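Local coordinates for NTD biosynthesis operon protein NtdA (Bacillus subtilis subsp. subtilis, PDB 4K2M) that catalyses the reversible, pyridoxal phosphate-dependent transamination of 3-dehydro-glucose 6-phosphate to kanosamine 6-phosphate, with glutamate as amino donor, at residues F274-H277 and G278-V281; A123-S126 and G127-I131. All blocks are in the same frame, centred on the assembly; numbering follows the deposited sequence.

In the fold
From the N terminus, contact 2 comes first. It turns the chain from strand 120-124, at one edge of the seven-stranded mixed sheet, into helix 127-137. Contact 1 follows much later and closes the tight turn after helix 265-275, at the start of the long loop leading to helix 299-308. The two are in series, neither nested nor crossing, with nearest atoms about 5 Å apart. F274 and S275 lie against I133 of helix 127-137, and S125 and S275 both bond through their backbones to S295. In the homodimer each active site joins contact 2 of one subunit to contact 1 of the other, where T128 packs on H277.

Contact 1: residues F274-H277 and G278-V281; sequences FSYH and GFEV. With O1G (3-deoxy-3-[(E)-({3-hydroxy-2-methyl-5-[(phosphonooxy)methyl]pyridin-4-yl}methylidene)amino]-6-O-phosphono-alpha-D-gluco pyranose), chain I.
The carbonyl oxygen of Y276 takes the amide hydrogen of F279, with N and O 3.1 Å apart and a nearly straight N-H...O angle of 168°. This bond closes a type I' beta turn just past the end of helix 265-275, with H277 and G278 at its corners. Both corners have positive phi; at G278 a CB would run into H277 O, which explains the glycine. The turn brings three aromatic side chains into one cluster. F279 directs its edge at the face of the Y276 ring in an offset edge-to-face pair, the planes 85° apart and the centroids separated by 5.5 Å; its leading atom, CD2, comes within 3.6 Å of Y276 CD2. H277 runs alongside F279, pointing the same way. Its CB methylene lies over the middle of the F279 ring, 3.6 Å from the centroid, in a CH-pi contact, while the imidazole carbon CD2 sits above the rim of the Y276 ring. Phenylalanine suits this place, offering an apolar edge to one neighbour and a face to the other. H277 is also held by the second subunit, whose N158 bonds to its carbonyl oxygen and whose F153 meets its ring edge-to-face. Tyrosine adds a polar tip to the cluster. With CG turned away from the backbone N (chi1 -162°), the Y276 ring extends to a substrate adduct lodged largely in the second subunit's active site; K284, another substrate-binding residue, touches Y276 as well. The hydroxyl OH donates to OP7 of O1G, an oxygen of the sugar phosphate, over 2.7 Å, and OP7 lies at the ring's edge, near its plane, only 3.3 Å from Y276 CE1.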
loop_
_atom_site.group_PDB
_atom_site.type_symbol
_atom_site.label_atom_id
_atom_site.label_comp_id
_atom_site.label_asym_id
_atom_site.label_seq_id
_atom_site.Cartn_x
_atom_site.Cartn_y
_atom_site.Cartn_z
ATOM N N PHE A 274 -10.126 6.649 -9.328
ATOM C CA PHE A 274 -10.376 5.739 -8.210
ATOM C C PHE A 274 -9.112 5.415 -7.399
ATOM O O PHE A 274 -9.193 5.165 -6.195
ATOM C CB PHE A 274 -11.017 4.435 -8.700
ATOM C CG PHE A 274 -12.513 4.480 -8.750
ATOM C CD1 PHE A 274 -13.253 4.513 -7.580
ATOM C CD2 PHE A 274 -13.178 4.478 -9.966
ATOM C CE1 PHE A 274 -14.640 4.544 -7.613
ATOM C CE2 PHE A 274 -14.573 4.514 -10.016
ATOM C CZ PHE A 274 -15.300 4.540 -8.841
ATOM N N SER A 275 -7.956 5.428 -8.058
ATOM C CA SER A 275 -6.686 5.069 -7.412
ATOM C C SER A 275 -6.183 6.185 -6.510
ATOM O O SER A 275 -5.297 5.987 -5.656
ATOM C CB SER A 275 -5.627 4.783 -8.473
ATOM O OG SER A 275 -5.107 6.007 -8.992
ATOM N N TYR A 276 -6.712 7.385 -6.719
ATOM C CA TYR A 276 -6.227 8.524 -5.958
ATOM C C TYR A 276 -7.340 9.491 -5.548
ATOM O O TYR A 276 -7.477 10.583 -6.115
ATOM C CB TYR A 276 -5.094 9.230 -6.713
ATOM C CG TYR A 276 -4.257 10.140 -5.851
ATOM C CD1 TYR A 276 -3.561 9.643 -4.756
ATOM C CD2 TYR A 276 -4.142 11.498 -6.144
ATOM C CE1 TYR A 276 -2.778 10.483 -3.958
ATOM C CE2 TYR A 276 -3.368 12.342 -5.364
ATOM C CZ TYR A 276 -2.685 11.821 -4.274
ATOM O OH TYR A 276 -1.908 12.639 -3.496
ATOM N N HIS A 277 -8.132 9.046 -4.573
ATOM C CA HIS A 277 -9.061 9.899 -3.814
ATOM C C HIS A 277 -10.237 10.467 -4.597
ATOM O O HIS A 277 -11.011 11.277 -4.073
ATOM C CB HIS A 277 -8.299 11.018 -3.092
ATOM C CG HIS A 277 -7.415 10.520 -1.988
ATOM N ND1 HIS A 277 -7.913 9.835 -0.897
ATOM C CD2 HIS A 277 -6.073 10.589 -1.811
ATOM C CE1 HIS A 277 -6.913 9.501 -0.098
ATOM N NE2 HIS A 277 -5.789 9.954 -0.625
ATOM N N GLY A 278 -10.388 10.028 -5.839
ATOM C CA GLY A 278 -11.478 10.530 -6.666
ATOM C C GLY A 278 -11.110 11.857 -7.302
ATOM O O GLY A 278 -11.968 12.539 -7.863
ATOM N N PHE A 279 -9.835 12.228 -7.219
ATOM C CA PHE A 279 -9.401 13.526 -7.722
ATOM C C PHE A 279 -9.359 13.556 -9.244
ATOM O O PHE A 279 -9.081 12.537 -9.899
ATOM C CB PHE A 279 -7.989 13.873 -7.238
ATOM C CG PHE A 279 -7.870 14.104 -5.743
ATOM C CD1 PHE A 279 -8.965 14.478 -4.972
ATOM C CD2 PHE A 279 -6.636 13.921 -5.121
ATOM C CE1 PHE A 279 -8.829 14.690 -3.595
ATOM C CE2 PHE A 279 -6.484 14.134 -3.742
ATOM C CZ PHE A 279 -7.574 14.517 -2.980
ATOM N N GLU A 280 -9.602 14.734 -9.805
ATOM C CA GLU A 280 -9.286 14.968 -11.214
ATOM C C GLU A 280 -7.842 14.541 -11.476
ATOM O O GLU A 280 -6.955 14.766 -10.646
ATOM C CB GLU A 280 -9.460 16.450 -11.546
ATOM C CG GLU A 280 -9.013 16.813 -12.955
ATOM C CD GLU A 280 -9.720 18.045 -13.487
ATOM O OE1 GLU A 280 -10.885 18.276 -13.102
ATOM O OE2 GLU A 280 -9.107 18.779 -14.290
ATOM N N VAL A 281 -7.595 13.898 -12.612
ATOM C CA VAL A 281 -6.238 13.447 -12.930
ATOM C C VAL A 281 -5.223 14.595 -12.841
ATOM O O VAL A 281 -5.398 15.637 -13.475
ATOM C CB VAL A 281 -6.186 12.799 -14.316
ATOM C CG1 VAL A 281 -4.774 12.332 -14.627
ATOM C CG2 VAL A 281 -7.170 11.631 -14.378
HETATM P P O1G I . -2.737 8.744 4.172
HETATM C C3A O1G I . -4.748 13.654 6.518
HETATM O O3 O1G I . -4.026 14.797 6.415
HETATM C C1 O1G I . -1.463 15.861 1.589
HETATM N "N1'" O1G I . -6.497 12.384 7.467
HETATM C C2 O1G I . -2.312 15.468 2.801
HETATM O O2 O1G I . -2.164 16.567 3.765
HETATM C C9A O1G I . -5.818 13.542 7.403
HETATM C C2A O1G I . -6.236 14.695 8.306
HETATM C C3 O1G I . -1.860 14.146 3.434
HETATM N "N3'" O1G I . -2.949 13.839 4.371
HETATM O O1 O1G I . -0.136 16.188 2.010
HETATM C C4 O1G I . -1.633 13.044 2.374
HETATM O O4 O1G I . -0.828 12.113 3.129
HETATM C C4A O1G I . -4.390 12.574 5.715
HETATM C C4B O1G I . -3.274 12.663 4.758
HETATM C C5 O1G I . -0.742 13.612 1.271
HETATM O O5 O1G I . -1.348 14.763 0.659
HETATM C C5A O1G I . -5.106 11.393 5.809
HETATM C C5T O1G I . -4.858 10.112 5.002
HETATM C C6 O1G I . -0.544 12.687 0.104
HETATM C C6A O1G I . -6.164 11.319 6.701
HETATM O OP1 O1G I . -3.716 7.781 3.544
HETATM O OP2 O1G I . -1.674 8.036 4.957
HETATM O OP3 O1G I . -2.191 9.728 3.114
HETATM O OP4 O1G I . -3.520 9.624 5.311
HETATM O O6 O1G I . 0.324 13.100 -0.888
HETATM P "P'" O1G I . 1.160 11.999 -1.714
HETATM O OP6 O1G I . 1.877 11.154 -0.674
HETATM O OP7 O1G I . 0.155 11.233 -2.552
HETATM O OP8 O1G I . 2.114 12.861 -2.535
#

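Contact 2: residues A123-S126 and G127-I131; sequences ATSS and GTDAI. With O1G (3-deoxy-3-[(E)-({3-hydroxy-2-methyl-5-[(phosphonooxy)methyl]pyridin-4-yl}methylidene)amino]-6-O-phosphono-alpha-D-gluco pyranose), chain C.
S126 and D129 meet where a strand gives way to a helix; the serine's side chain grips the helix, while its carbonyl oxygen ties the strand to it. Its CB lies 3.4 Å from D129 OD2 and 3.5 Å from OP1 of the bound O1G. One bond further, S126 OG accepts from D129 N at 3.0 Å, an N-cap bond, and donates to D129 OD2 in a very short bond of 2.5 Å. The compact hydroxyl thus satisfies a first-turn amide while anchoring the aspartate. S126 O is gripped twice, by T124 OG1 (2.8 Å) and by A130 N (3.0 Å), which reach it from opposite faces of the carbonyl plane. The small methyl of A130 fits beside T124 OG1. With S126 so fixed, the next two amides face the cofactor phosphate: G127 N donates to OP2 of O1G, and T128 N to OP1. T128 OG1, beside its own backbone N at chi1 -60°, bonds to that same OP1 at 2.7 Å. Glycine suits position 127 because a CB there would strike OP4. The positive end of the helix dipole probably favours the phosphate charge, while N294 of the second subunit packs on S126. A phosphate seated on a helix N terminus in this way is characteristic of the pyridoxal phosphate-binding cup in the aspartate aminotransferase fold.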
loop_
_atom_site.group_PDB
_atom_site.type_symbol
_atom_site.label_atom_id
_atom_site.label_comp_id
_atom_site.label_asym_id
_atom_site.label_seq_id
_atom_site.Cartn_x
_atom_site.Cartn_y
_atom_site.Cartn_z
ATOM N N ALA A 123 -0.248 2.137 -12.093
ATOM C CA ALA A 123 0.429 1.347 -11.068
ATOM C C ALA A 123 -0.273 1.564 -9.725
ATOM O O ALA A 123 -0.554 2.701 -9.336
ATOM C CB ALA A 123 1.907 1.720 -10.979
ATOM N N THR A 124 -0.560 0.472 -9.024
ATOM C CA THR A 124 -1.369 0.530 -7.811
ATOM C C THR A 124 -0.600 -0.002 -6.618
ATOM O O THR A 124 0.514 -0.514 -6.753
ATOM C CB THR A 124 -2.642 -0.321 -7.964
ATOM O OG1 THR A 124 -2.269 -1.676 -8.222
ATOM C CG2 THR A 124 -3.509 0.166 -9.116
ATOM N N SER A 125 -1.222 0.101 -5.441
ATOM C CA SER A 125 -0.579 -0.281 -4.194
ATOM C C SER A 125 -0.609 -1.784 -3.943
ATOM O O SER A 125 0.032 -2.256 -3.014
ATOM C CB SER A 125 -1.237 0.442 -3.008
ATOM O OG SER A 125 -2.633 0.253 -3.028
ATOM N N SER A 126 -1.375 -2.530 -4.746
ATOM C CA SER A 126 -1.361 -3.998 -4.696
ATOM C C SER A 126 -2.165 -4.561 -5.846
ATOM O O SER A 126 -2.910 -3.835 -6.492
ATOM C CB SER A 126 -1.946 -4.527 -3.385
ATOM O OG SER A 126 -3.353 -4.287 -3.321
ATOM N N GLY A 127 -2.043 -5.866 -6.065
ATOM C CA GLY A 127 -2.851 -6.561 -7.051
ATOM C C GLY A 127 -4.316 -6.547 -6.654
ATOM O O GLY A 127 -5.198 -6.355 -7.496
ATOM N N THR A 128 -4.584 -6.725 -5.360
ATOM C CA THR A 128 -5.955 -6.680 -4.860
ATOM C C THR A 128 -6.611 -5.346 -5.198
ATOM O O THR A 128 -7.771 -5.294 -5.669
ATOM C CB THR A 128 -5.994 -6.891 -3.324
ATOM O OG1 THR A 128 -5.419 -8.168 -3.014
ATOM C CG2 THR A 128 -7.433 -6.860 -2.819
ATOM N N ASP A 129 -5.867 -4.265 -4.974
ATOM C CA ASP A 129 -6.373 -2.931 -5.263
ATOM C C ASP A 129 -6.594 -2.743 -6.764
ATOM O O ASP A 129 -7.555 -2.088 -7.170
ATOM C CB ASP A 129 -5.414 -1.856 -4.736
ATOM C CG ASP A 129 -5.361 -1.813 -3.208
ATOM O OD1 ASP A 129 -6.392 -1.475 -2.595
ATOM O OD2 ASP A 129 -4.287 -2.118 -2.629
ATOM N N ALA A 130 -5.712 -3.312 -7.575
ATOM C CA ALA A 130 -5.873 -3.245 -9.018
ATOM C C ALA A 130 -7.218 -3.856 -9.450
ATOM O O ALA A 130 -7.940 -3.291 -10.282
ATOM C CB ALA A 130 -4.709 -3.959 -9.716
ATOM N N ILE A 131 -7.569 -5.012 -8.894
ATOM C CA ILE A 131 -8.838 -5.634 -9.265
ATOM C C ILE A 131 -10.010 -4.789 -8.778
ATOM O O ILE A 131 -10.977 -4.560 -9.511
ATOM C CB ILE A 131 -8.934 -7.066 -8.710
ATOM C CG1 ILE A 131 -7.783 -7.911 -9.267
ATOM C CG2 ILE A 131 -10.320 -7.676 -9.066
ATOM C CD1 ILE A 131 -7.561 -9.220 -8.502
HETATM P P O1G C . -1.593 -8.759 -4.137
HETATM C C3A O1G C . -3.002 -13.858 -6.540
HETATM O O3 O1G C . -2.187 -14.928 -6.382
HETATM C C1 O1G C . 0.295 -15.784 -1.446
HETATM N "N1'" O1G C . -4.807 -12.755 -7.598
HETATM C C2 O1G C . -0.525 -15.476 -2.701
HETATM O O2 O1G C . -0.155 -16.555 -3.625
HETATM C C9A O1G C . -4.035 -13.847 -7.483
HETATM C C2A O1G C . -4.319 -15.020 -8.406
HETATM C C3 O1G C . -0.233 -14.092 -3.306
HETATM N "N3'" O1G C . -1.296 -13.897 -4.308
HETATM O O1 O1G C . 1.681 -16.003 -1.753
HETATM C C4 O1G C . -0.198 -12.984 -2.234
HETATM O O4 O1G C . 0.535 -11.947 -2.916
HETATM C C4A O1G C . -2.779 -12.759 -5.730
HETATM C C4B O1G C . -1.713 -12.754 -4.707
HETATM C C5 O1G C . 0.707 -13.453 -1.095
HETATM O O5 O1G C . 0.239 -14.683 -0.529
HETATM C C5A O1G C . -3.599 -11.642 -5.866
HETATM C C5T O1G C . -3.510 -10.339 -5.054
HETATM C C6 O1G C . 0.676 -12.558 0.113
HETATM C C6A O1G C . -4.614 -11.674 -6.810
HETATM O OP1 O1G C . -2.759 -7.945 -3.618
HETATM O OP2 O1G C . -0.589 -7.937 -4.874
HETATM O OP3 O1G C . -1.022 -9.703 -3.054
HETATM O OP4 O1G C . -2.234 -9.708 -5.311
HETATM O O6 O1G C . 1.652 -12.802 1.053
HETATM P "P'" O1G C . 2.283 -11.599 1.913
HETATM O OP6 O1G C . 2.959 -10.690 0.908
HETATM O OP7 O1G C . 1.174 -10.928 2.691
HETATM O OP8 O1G C . 3.274 -12.341 2.814
#